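Local coordinates for protein 4-hydroxy-tetrahydrodipicolinate synthase (Methanocaldococcus jannaschii DSM 2661, PDB 2YXG) that probably condenses pyruvate with aspartate beta-semialdehyde through a Schiff-base intermediate, a step of lysine biosynthesis, at residues 27-41 with 59-73. Numbering follows the deposited sequence.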
ATOM      1  N   ILE A  27     -26.064  12.411  25.006  1.00 24.71           N
ATOM      2  CA  ILE A  27     -27.062  12.712  23.973  1.00 25.04           C
ATOM      3  C   ILE A  27     -27.598  14.122  24.042  1.00 24.73           C
ATOM      4  O   ILE A  27     -27.558  14.865  23.044  1.00 25.12           O
ATOM      5  CB  ILE A  27     -28.188  11.700  23.975  1.00 25.04           C
ATOM      6  CG1 ILE A  27     -27.578  10.337  23.596  1.00 26.86           C
ATOM      7  CG2 ILE A  27     -29.277  12.110  22.943  1.00 25.11           C
ATOM      8  CD1 ILE A  27     -28.504   9.156  23.648  1.00 25.09           C
ATOM      9  N   ASN A  28     -28.072  14.516  25.206  1.00 24.89           N
ATOM     10  CA  ASN A  28     -28.584  15.900  25.369  1.00 25.38           C
ATOM     11  C   ASN A  28     -27.525  16.965  25.170  1.00 24.79           C
ATOM     12  O   ASN A  28     -27.821  18.022  24.598  1.00 26.60           O
ATOM     13  CB  ASN A  28     -29.209  16.063  26.762  1.00 24.91           C
ATOM     14  CG  ASN A  28     -30.502  15.351  26.876  1.00 27.07           C
ATOM     15  OD1 ASN A  28     -30.792  14.732  27.906  1.00 27.95           O
ATOM     16  ND2 ASN A  28     -31.314  15.420  25.809  1.00 25.33           N
ATOM     17  N   PHE A  29     -26.297  16.712  25.635  1.00 24.14           N
ATOM     18  CA  PHE A  29     -25.188  17.608  25.314  1.00 24.75           C
ATOM     19  C   PHE A  29     -25.030  17.861  23.793  1.00 24.65           C
ATOM     20  O   PHE A  29     -24.872  18.980  23.361  1.00 25.20           O
ATOM     21  CB  PHE A  29     -23.872  17.103  25.898  1.00 24.96           C
ATOM     22  CG  PHE A  29     -22.666  17.915  25.492  1.00 27.55           C
ATOM     23  CD1 PHE A  29     -22.501  19.237  25.935  1.00 30.71           C
ATOM     24  CD2 PHE A  29     -21.667  17.351  24.705  1.00 30.38           C
ATOM     25  CE1 PHE A  29     -21.311  20.014  25.585  1.00 30.07           C
ATOM     26  CE2 PHE A  29     -20.497  18.081  24.358  1.00 31.83           C
ATOM     27  CZ  PHE A  29     -20.324  19.421  24.798  1.00 29.05           C
ATOM     28  N   LEU A  30     -25.089  16.817  22.989  1.00 24.94           N
ATOM     29  CA  LEU A  30     -24.891  16.974  21.550  1.00 24.92           C
ATOM     30  C   LEU A  30     -26.098  17.651  20.900  1.00 24.94           C
ATOM     31  O   LEU A  30     -25.957  18.510  20.013  1.00 24.53           O
ATOM     32  CB  LEU A  30     -24.665  15.612  20.952  1.00 24.47           C
ATOM     33  CG  LEU A  30     -23.491  14.853  21.596  1.00 26.44           C
ATOM     34  CD1 LEU A  30     -23.459  13.344  21.178  1.00 22.60           C
ATOM     35  CD2 LEU A  30     -22.108  15.546  21.311  1.00 23.77           C
ATOM     36  N   ILE A  31     -27.289  17.250  21.333  1.00 25.47           N
ATOM     37  CA  ILE A  31     -28.528  17.889  20.828  1.00 25.34           C
ATOM     38  C   ILE A  31     -28.536  19.384  21.158  1.00 26.15           C
ATOM     39  O   ILE A  31     -28.832  20.167  20.267  1.00 25.65           O
ATOM     40  CB  ILE A  31     -29.839  17.174  21.292  1.00 25.78           C
ATOM     41  CG1 ILE A  31     -29.849  15.691  20.843  1.00 21.91           C
ATOM     42  CG2 ILE A  31     -31.139  17.986  20.816  1.00 25.74           C
ATOM     43  CD1 ILE A  31     -31.095  14.877  21.302  1.00 23.59           C
ATOM     44  N   GLU A  32     -28.186  19.745  22.399  1.00 27.98           N
ATOM     45  CA  GLU A  32     -28.118  21.160  22.855  1.00 31.59           C
ATOM     46  C   GLU A  32     -27.253  21.923  21.855  1.00 30.93           C
ATOM     47  O   GLU A  32     -27.506  23.078  21.517  1.00 30.85           O
ATOM     48  CB  GLU A  32     -27.449  21.336  24.276  1.00 32.06           C
ATOM     49  CG  GLU A  32     -28.128  20.703  25.580  1.00 36.47           C
ATOM     50  CD  GLU A  32     -27.155  20.518  26.869  1.00 38.01           C
ATOM     51  OE1 GLU A  32     -26.111  21.219  27.009  1.00 45.36           O
ATOM     52  OE2 GLU A  32     -27.448  19.648  27.757  1.00 42.73           O
ATOM     53  N   ASN A  33     -26.203  21.255  21.384  1.00 29.98           N
ATOM     54  CA  ASN A  33     -25.205  21.931  20.596  1.00 28.56           C
ATOM     55  C   ASN A  33     -25.446  21.905  19.097  1.00 28.23           C
ATOM     56  O   ASN A  33     -24.559  22.278  18.308  1.00 28.00           O
ATOM     57  CB  ASN A  33     -23.809  21.481  21.029  1.00 28.00           C
ATOM     58  CG  ASN A  33     -23.438  22.089  22.377  1.00 28.25           C
ATOM     59  OD1 ASN A  33     -23.512  21.446  23.449  1.00 23.84           O
ATOM     60  ND2 ASN A  33     -23.115  23.364  22.340  1.00 22.70           N
ATOM     61  N   GLY A  34     -26.648  21.465  18.697  1.00 27.12           N
ATOM     62  CA  GLY A  34     -27.066  21.686  17.319  1.00 25.15           C
ATOM     63  C   GLY A  34     -26.754  20.606  16.311  1.00 24.12           C
ATOM     64  O   GLY A  34     -26.964  20.826  15.122  1.00 23.11           O
ATOM     65  N   VAL A  35     -26.336  19.426  16.769  1.00 23.34           N
ATOM     66  CA  VAL A  35     -26.135  18.283  15.866  1.00 23.28           C
ATOM     67  C   VAL A  35     -27.426  17.922  15.063  1.00 24.76           C
ATOM     68  O   VAL A  35     -28.546  18.175  15.528  1.00 25.72           O
ATOM     69  CB  VAL A  35     -25.500  17.016  16.586  1.00 23.53           C
ATOM     70  CG1 VAL A  35     -24.144  17.372  17.269  1.00 21.61           C
ATOM     71  CG2 VAL A  35     -26.457  16.333  17.569  1.00 21.61           C
ATOM     72  N   SER A  36     -27.286  17.362  13.855  1.00 24.50           N
ATOM     73  CA  SER A  36     -28.473  16.918  13.064  1.00 24.44           C
ATOM     74  C   SER A  36     -29.054  15.565  13.486  1.00 24.51           C
ATOM     75  O   SER A  36     -30.226  15.250  13.231  1.00 25.65           O
ATOM     76  CB  SER A  36     -28.126  16.793  11.590  1.00 23.72           C
ATOM     77  OG  SER A  36     -27.768  18.030  11.077  1.00 26.86           O
ATOM     78  N   GLY A  37     -28.220  14.743  14.086  1.00 24.24           N
ATOM     79  CA  GLY A  37     -28.598  13.391  14.407  1.00 24.16           C
ATOM     80  C   GLY A  37     -27.469  12.687  15.146  1.00 24.94           C
ATOM     81  O   GLY A  37     -26.370  13.246  15.328  1.00 22.87           O
ATOM     82  N   ILE A  38     -27.766  11.455  15.555  1.00 24.14           N
ATOM     83  CA  ILE A  38     -26.873  10.656  16.348  1.00 24.86           C
ATOM     84  C   ILE A  38     -26.718   9.269  15.713  1.00 24.40           C
ATOM     85  O   ILE A  38     -27.691   8.642  15.336  1.00 24.31           O
ATOM     86  CB  ILE A  38     -27.408  10.584  17.816  1.00 25.02           C
ATOM     87  CG1 ILE A  38     -27.253  11.990  18.447  1.00 25.41           C
ATOM     88  CG2 ILE A  38     -26.725   9.473  18.618  1.00 22.03           C
ATOM     89  CD1 ILE A  38     -27.319  12.062  19.968  1.00 27.02           C
ATOM     90  N   VAL A  39     -25.471   8.824  15.614  1.00 23.48           N
ATOM     91  CA  VAL A  39     -25.147   7.503  15.182  1.00 22.82           C
ATOM     92  C   VAL A  39     -24.838   6.607  16.404  1.00 23.04           C
ATOM     93  O   VAL A  39     -23.813   6.803  17.071  1.00 22.37           O
ATOM     94  CB  VAL A  39     -23.984   7.532  14.160  1.00 22.93           C
ATOM     95  CG1 VAL A  39     -23.727   6.156  13.608  1.00 22.31           C
ATOM     96  CG2 VAL A  39     -24.292   8.510  13.034  1.00 22.64           C
ATOM     97  N   ALA A  40     -25.727   5.636  16.691  1.00 22.95           N
ATOM     98  CA  ALA A  40     -25.537   4.757  17.852  1.00 23.26           C
ATOM     99  C   ALA A  40     -24.912   3.434  17.497  1.00 23.57           C
ATOM    100  O   ALA A  40     -25.248   2.817  16.471  1.00 22.84           O
ATOM    101  CB  ALA A  40     -26.881   4.488  18.603  1.00 23.61           C
ATOM    102  N   VAL A  41     -24.045   2.976  18.406  1.00 24.13           N
ATOM    103  CA  VAL A  41     -23.434   1.655  18.343  1.00 23.54           C
ATOM    104  C   VAL A  41     -22.781   1.342  16.969  1.00 23.73           C
ATOM    105  O   VAL A  41     -23.027   0.270  16.402  1.00 24.90           O
ATOM    106  CB  VAL A  41     -24.420   0.505  18.789  1.00 24.06           C
ATOM    107  CG1 VAL A  41     -24.901   0.686  20.219  1.00 22.21           C
ATOM    108  CG2 VAL A  41     -25.604   0.364  17.881  1.00 22.73           C
ATOM    109  N   ILE A  59     -29.290   1.065  21.478  1.00 25.80           N
ATOM    110  CA  ILE A  59     -30.127   1.717  20.447  1.00 27.17           C
ATOM    111  C   ILE A  59     -31.471   2.210  21.028  1.00 27.70           C
ATOM    112  O   ILE A  59     -31.899   3.370  20.813  1.00 28.36           O
ATOM    113  CB  ILE A  59     -30.319   0.815  19.189  1.00 28.16           C
ATOM    114  CG1 ILE A  59     -29.006   0.694  18.402  1.00 27.62           C
ATOM    115  CG2 ILE A  59     -31.392   1.411  18.237  1.00 30.33           C
ATOM    116  CD1 ILE A  59     -28.965  -0.464  17.410  1.00 26.52           C
ATOM    117  N   GLU A  60     -32.114   1.332  21.801  1.00 28.24           N
ATOM    118  CA  GLU A  60     -33.361   1.606  22.519  1.00 27.72           C
ATOM    119  C   GLU A  60     -33.203   2.853  23.376  1.00 26.50           C
ATOM    120  O   GLU A  60     -34.039   3.763  23.319  1.00 24.84           O
ATOM    121  CB  GLU A  60     -33.688   0.401  23.413  1.00 28.30           C
ATOM    122  CG  GLU A  60     -35.197   0.120  23.580  1.00 36.79           C
ATOM    123  CD  GLU A  60     -35.577  -0.442  24.961  1.00 41.51           C
ATOM    124  OE1 GLU A  60     -34.755  -0.375  25.925  1.00 44.93           O
ATOM    125  OE2 GLU A  60     -36.712  -0.949  25.089  1.00 47.73           O
ATOM    126  N   LYS A  61     -32.120   2.923  24.165  1.00 25.13           N
ATOM    127  CA  LYS A  61     -31.939   4.094  25.027  1.00 24.95           C
ATOM    128  C   LYS A  61     -31.800   5.374  24.170  1.00 25.42           C
ATOM    129  O   LYS A  61     -32.407   6.437  24.459  1.00 24.27           O
ATOM    130  CB  LYS A  61     -30.777   3.895  25.982  1.00 24.69           C
ATOM    131  CG  LYS A  61     -30.496   5.111  26.900  1.00 26.55           C
ATOM    132  CD  LYS A  61     -31.433   5.079  28.153  1.00 28.96           C
ATOM    133  CE  LYS A  61     -31.452   6.437  28.889  1.00 28.48           C
ATOM    134  NZ  LYS A  61     -32.220   6.358  30.168  1.00 32.77           N
ATOM    135  N   VAL A  62     -31.069   5.252  23.059  1.00 25.07           N
ATOM    136  CA  VAL A  62     -30.852   6.423  22.194  1.00 25.45           C
ATOM    137  C   VAL A  62     -32.173   6.949  21.548  1.00 25.05           C
ATOM    138  O   VAL A  62     -32.448   8.169  21.549  1.00 24.03           O
ATOM    139  CB  VAL A  62     -29.767   6.132  21.121  1.00 24.26           C
ATOM    140  CG1 VAL A  62     -29.589   7.339  20.200  1.00 25.58           C
ATOM    141  CG2 VAL A  62     -28.434   5.832  21.830  1.00 25.56           C
ATOM    142  N   VAL A  63     -32.937   6.030  20.965  1.00 25.58           N
ATOM    143  CA  VAL A  63     -34.270   6.371  20.399  1.00 26.70           C
ATOM    144  C   VAL A  63     -35.129   7.106  21.439  1.00 26.50           C
ATOM    145  O   VAL A  63     -35.634   8.190  21.147  1.00 26.30           O
ATOM    146  CB  VAL A  63     -35.011   5.125  19.860  1.00 26.23           C
ATOM    147  CG1 VAL A  63     -36.511   5.416  19.568  1.00 28.19           C
ATOM    148  CG2 VAL A  63     -34.331   4.597  18.634  1.00 26.84           C
ATOM    149  N   ASP A  64     -35.215   6.532  22.646  1.00 26.84           N
ATOM    150  CA  ASP A  64     -36.088   7.021  23.729  1.00 28.29           C
ATOM    151  C   ASP A  64     -35.648   8.427  24.211  1.00 28.66           C
ATOM    152  O   ASP A  64     -36.476   9.346  24.390  1.00 28.58           O
ATOM    153  CB  ASP A  64     -36.112   6.007  24.922  1.00 28.41           C
ATOM    154  CG  ASP A  64     -36.845   4.614  24.588  1.00 33.73           C
ATOM    155  OD1 ASP A  64     -37.359   4.343  23.460  1.00 32.78           O
ATOM    156  OD2 ASP A  64     -36.924   3.745  25.511  1.00 39.58           O
ATOM    157  N   VAL A  65     -34.340   8.592  24.450  1.00 28.17           N
ATOM    158  CA  VAL A  65     -33.844   9.841  24.946  1.00 27.16           C
ATOM    159  C   VAL A  65     -33.981  10.876  23.862  1.00 27.27           C
ATOM    160  O   VAL A  65     -34.448  11.988  24.113  1.00 27.87           O
ATOM    161  CB  VAL A  65     -32.350   9.762  25.334  1.00 28.37           C
ATOM    162  CG1 VAL A  65     -31.772  11.220  25.539  1.00 26.80           C
ATOM    163  CG2 VAL A  65     -32.148   8.843  26.553  1.00 26.41           C
ATOM    164  N   VAL A  66     -33.560  10.535  22.656  1.00 26.52           N
ATOM    165  CA  VAL A  66     -33.668  11.491  21.569  1.00 26.07           C
ATOM    166  C   VAL A  66     -35.107  11.912  21.355  1.00 27.20           C
ATOM    167  O   VAL A  66     -35.381  13.122  21.193  1.00 26.70           O
ATOM    168  CB  VAL A  66     -33.070  10.988  20.242  1.00 26.17           C
ATOM    169  CG1 VAL A  66     -33.519  11.888  19.092  1.00 23.32           C
ATOM    170  CG2 VAL A  66     -31.504  10.879  20.337  1.00 24.32           C
ATOM    171  N   ASN A  67     -36.017  10.930  21.349  1.00 27.75           N
ATOM    172  CA  ASN A  67     -37.449  11.259  21.308  1.00 29.41           C
ATOM    173  C   ASN A  67     -37.783  12.170  20.135  1.00 28.81           C
ATOM    174  O   ASN A  67     -38.452  13.164  20.324  1.00 27.72           O
ATOM    175  CB  ASN A  67     -37.902  11.986  22.611  1.00 29.90           C
ATOM    176  CG  ASN A  67     -39.439  11.872  22.865  1.00 33.92           C
ATOM    177  OD1 ASN A  67     -40.017  12.709  23.550  1.00 36.06           O
ATOM    178  ND2 ASN A  67     -40.081  10.841  22.304  1.00 34.06           N
ATOM    179  N   GLY A  68     -37.316  11.812  18.939  1.00 28.81           N
ATOM    180  CA  GLY A  68     -37.632  12.523  17.719  1.00 28.19           C
ATOM    181  C   GLY A  68     -37.051  13.927  17.552  1.00 29.23           C
ATOM    182  O   GLY A  68     -37.337  14.571  16.538  1.00 29.36           O
ATOM    183  N   ARG A  69     -36.238  14.408  18.497  1.00 28.43           N
ATOM    184  CA  ARG A  69     -35.669  15.757  18.350  1.00 29.30           C
ATOM    185  C   ARG A  69     -34.658  15.832  17.196  1.00 29.23           C
ATOM    186  O   ARG A  69     -34.608  16.827  16.462  1.00 28.99           O
ATOM    187  CB  ARG A  69     -34.981  16.209  19.622  1.00 28.97           C
ATOM    188  CG  ARG A  69     -35.926  16.763  20.670  1.00 32.19           C
ATOM    189  CD  ARG A  69     -35.165  17.060  21.968  1.00 30.24           C
ATOM    190  NE  ARG A  69     -34.730  15.805  22.577  1.00 28.98           N
ATOM    191  CZ  ARG A  69     -33.782  15.716  23.505  1.00 29.56           C
ATOM    192  NH1 ARG A  69     -33.166  16.808  23.951  1.00 24.92           N
ATOM    193  NH2 ARG A  69     -33.467  14.528  24.008  1.00 28.48           N
ATOM    194  N   VAL A  70     -33.849  14.774  17.062  1.00 28.34           N
ATOM    195  CA  VAL A  70     -32.914  14.660  15.931  1.00 27.32           C
ATOM    196  C   VAL A  70     -32.980  13.244  15.329  1.00 27.13           C
ATOM    197  O   VAL A  70     -33.630  12.344  15.889  1.00 27.43           O
ATOM    198  CB  VAL A  70     -31.458  15.082  16.316  1.00 26.54           C
ATOM    199  CG1 VAL A  70     -31.439  16.488  16.835  1.00 24.48           C
ATOM    200  CG2 VAL A  70     -30.861  14.138  17.330  1.00 25.44           C
ATOM    201  N   GLN A  71     -32.352  13.043  14.176  1.00 26.99           N
ATOM    202  CA  GLN A  71     -32.387  11.716  13.551  1.00 26.51           C
ATOM    203  C   GLN A  71     -31.564  10.746  14.348  1.00 25.68           C
ATOM    204  O   GLN A  71     -30.546  11.108  14.936  1.00 26.03           O
ATOM    205  CB  GLN A  71     -31.916  11.778  12.108  1.00 27.79           C
ATOM    206  CG  GLN A  71     -32.715  12.800  11.270  1.00 29.37           C
ATOM    207  CD  GLN A  71     -31.901  13.301  10.111  1.00 33.29           C
ATOM    208  OE1 GLN A  71     -31.313  14.385  10.168  1.00 35.85           O
ATOM    209  NE2 GLN A  71     -31.823  12.499   9.060  1.00 33.68           N
ATOM    210  N   VAL A  72     -32.038   9.518  14.412  1.00 24.96           N
ATOM    211  CA  VAL A  72     -31.317   8.434  15.069  1.00 23.60           C
ATOM    212  C   VAL A  72     -30.927   7.404  14.029  1.00 22.98           C
ATOM    213  O   VAL A  72     -31.771   6.815  13.372  1.00 23.74           O
ATOM    214  CB  VAL A  72     -32.116   7.774  16.258  1.00 22.86           C
ATOM    215  CG1 VAL A  72     -31.357   6.580  16.806  1.00 20.03           C
ATOM    216  CG2 VAL A  72     -32.404   8.818  17.340  1.00 23.56           C
ATOM    217  N   ILE A  73     -29.634   7.218  13.868  1.00 22.20           N
ATOM    218  CA  ILE A  73     -29.129   6.275  12.914  1.00 22.51           C
ATOM    219  C   ILE A  73     -28.525   5.162  13.737  1.00 23.26           C
ATOM    220  O   ILE A  73     -27.613   5.396  14.572  1.00 24.25           O
ATOM    221  CB  ILE A  73     -28.047   6.903  12.044  1.00 22.99           C
ATOM    222  CG1 ILE A  73     -28.567   8.216  11.446  1.00 22.96           C
ATOM    223  CG2 ILE A  73     -27.473   5.878  10.978  1.00 20.26           C
ATOM    224  CD1 ILE A  73     -27.521   8.966  10.678  1.00 21.06           C
TER
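Ile31 lays its CD1 methyl over one face of the Arg69 guanidinium, 3.6 Å from Arg69 CZ and centred on the group. The side-chain amide of Asn28 lies at the edge, close to the guanidinium plane, with the two planes 49° apart. Two backbone carbonyls at the end of helix 52-66 hold the guanidinium from its own segment. Arg69 NH2 donates to Val65 O, from above the carbonyl plane, and Arg69 NE donates to Val66 O. Val66 O also takes the backbone N-H of Arg69, from the opposite face of its plane. A bend at chi3 (-68°) folds the arginine back onto these carbonyls.

Deeper in, Ile27 splits its branches over helix 52-66. Ile27 CG2 meets Val66 CG2 at 3.6 Å and also touches Val65 CG1; Ile27 CD1 reaches Val62 CG2 at 3.8 Å. With alanine in place of Ile27, the methyls of Val62, Val65 and Val66 would probably face a gap between the two helices. Strand 37-40, helix 52-66 and strand 71-75 form one beta-alpha-beta unit of the TIM barrel. On the helix-facing side of its sheet, Ile38 CG2 packs on Val62 CG1 and Ala40 CB on Val62 CG2. Val70 CG2 fits against Ile31 CG1 (4.0 Å) and Gly37 CA. The strands pair in parallel, with backbone hydrogen bonds from Ile38 N to Gln71 O and from Ile73 N to Ile38 O (2.8 Å). Gly37 passes close to Gln71 O, where a CB would probably clash. On the other face of the sheet, Val39 CG2 touches Ile73 CD1 at 4.0 Å. Val39 also lies near Ile201, a predicted pyruvate-binding residue.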